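Local coordinates for nucleoprotein (Human coronavirus NL63, PDB 5EPW) that packages the positive-strand viral RNA genome into a helical ribonucleocapsid, here seen as its C-terminal dimerization domain, at the interface of chains A and B. Numbering follows the deposited sequence. Chains: chain A/B, Nucleoprotein.

The interface of chains A and B. Residues chain A 90-92, 94; chain B 102, 104, 109.
Strand 91-103 of one subunit pairs with the same strand of the other in an antiparallel intermolecular sheet, the central element of the dimer of coronavirus nucleoprotein C-terminal domains, and A:Val92 meets B:Val102 where the start of one strand lies against the end of its partner. The two valines exchange backbone bonds in both directions: the amide N of A:Val92 gives to the carbonyl O of B:Val102 at 2.7 Å, in the carbonyl plane, and the N of B:Val102 returns a nearly straight bond, 173° at the hydrogen, to A:Val92 O. Just before strand 91-103 of chain A and just after that of chain B, a further backbone bond joins the loops: B:Lys104 N donates to A:Asp90 O at 3.0 Å from a position tilted 32° from the carbonyl plane.

Side chains then cover this backbone frame. A:Val92 turns its CG2 branch, which lies beside its own backbone N, toward the CD2 methyl of B:Leu109 at 3.8 Å, which brings the first residue of helix 109-115 onto the partner's strand. Further along, the CD1 end of A:Ile94 meets B:Val102 CG2 at 3.9 Å, the two side chains meeting at a slant. As an example of a shared sheet, the backbone bonds fix which residues face each other, and the aliphatic contacts probably add to the hold.

The side chain of B:Lys104 touches the partner through its hydrocarbon stem. With CG beside the backbone N (chi1 -81°) and the chain extended beyond it, the stem passes over the A:Asp90-A:Asn91 backbone, with CD 4.0 Å from A:Asp90 CA. Its terminal amine makes no contact with the opposing carboxylate, and any attraction would be longer-range: NZ of B:Lys104 stands 5.5 Å from OD1 of A:Asp90.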
loop_
_atom_site.group_PDB
_atom_site.type_symbol
_atom_site.label_atom_id
_atom_site.label_comp_id
_atom_site.label_asym_id
_atom_site.label_seq_id
_atom_site.Cartn_x
_atom_site.Cartn_y
_atom_site.Cartn_z
ATOM N N ASP A 90 19.370 12.663 -3.352
ATOM C CA ASP A 90 18.844 12.837 -4.738
ATOM C C ASP A 90 17.519 12.092 -4.893
ATOM O O ASP A 90 17.176 11.668 -5.987
ATOM C CB ASP A 90 19.833 12.230 -5.746
ATOM C CG ASP A 90 19.448 12.477 -7.176
ATOM O OD1 ASP A 90 19.065 13.637 -7.501
ATOM O OD2 ASP A 90 19.584 11.456 -7.931
ATOM N N ASN A 91 16.867 11.851 -3.767
ATOM C CA ASN A 91 15.545 11.136 -3.779
ATOM C C ASN A 91 14.521 11.935 -3.075
ATOM O O ASN A 91 14.786 12.788 -2.230
ATOM C CB ASN A 91 15.715 9.830 -3.014
ATOM C CG ASN A 91 16.756 8.947 -3.593
ATOM O OD1 ASN A 91 17.820 8.648 -2.963
ATOM N ND2 ASN A 91 16.506 8.506 -4.771
ATOM N N VAL A 92 13.246 11.641 -3.405
ATOM C CA VAL A 92 12.124 11.997 -2.544
ATOM C C VAL A 92 11.621 10.643 -1.879
ATOM O O VAL A 92 11.436 9.619 -2.552
ATOM C CB VAL A 92 10.988 12.585 -3.344
ATOM C CG1 VAL A 92 9.743 12.844 -2.515
ATOM C CG2 VAL A 92 11.432 13.907 -4.015
ATOM N N ILE A 94 8.785 8.847 -0.148
ATOM C CA ILE A 94 7.333 8.817 -0.038
ATOM C C ILE A 94 7.032 7.767 1.091
ATOM O O ILE A 94 7.495 6.640 1.053
ATOM C CB ILE A 94 6.658 8.346 -1.326
ATOM C CG1 ILE A 94 7.043 9.288 -2.516
ATOM C CG2 ILE A 94 5.119 8.324 -1.121
ATOM C CD1 ILE A 94 6.512 8.841 -3.866
ATOM N N VAL B 102 12.352 7.614 -4.198
ATOM C CA VAL B 102 12.185 7.814 -5.625
ATOM C C VAL B 102 13.232 8.881 -6.101
ATOM O O VAL B 102 13.322 9.921 -5.545
ATOM C CB VAL B 102 10.815 8.297 -5.904
ATOM C CG1 VAL B 102 10.555 8.369 -7.348
ATOM C CG2 VAL B 102 9.783 7.307 -5.341
ATOM N N LYS B 104 14.931 11.874 -7.904
ATOM C CA LYS B 104 14.343 13.155 -8.242
ATOM C C LYS B 104 14.088 13.401 -9.751
ATOM O O LYS B 104 13.208 14.214 -10.098
ATOM C CB LYS B 104 15.226 14.334 -7.678
ATOM C CG LYS B 104 14.910 14.535 -6.199
ATOM C CD LYS B 104 15.934 15.460 -5.582
ATOM C CE LYS B 104 15.586 15.743 -4.132
ATOM N NZ LYS B 104 16.664 16.562 -3.553
ATOM N N LEU B 109 7.287 11.143 -10.891
ATOM C CA LEU B 109 7.232 11.755 -9.570
ATOM C C LEU B 109 6.414 13.071 -9.549
ATOM O O LEU B 109 5.587 13.393 -8.684
ATOM C CB LEU B 109 8.661 11.939 -8.984
ATOM C CG LEU B 109 8.834 12.531 -7.624
ATOM C CD1 LEU B 109 8.146 11.690 -6.523
ATOM C CD2 LEU B 109 10.313 12.634 -7.368
#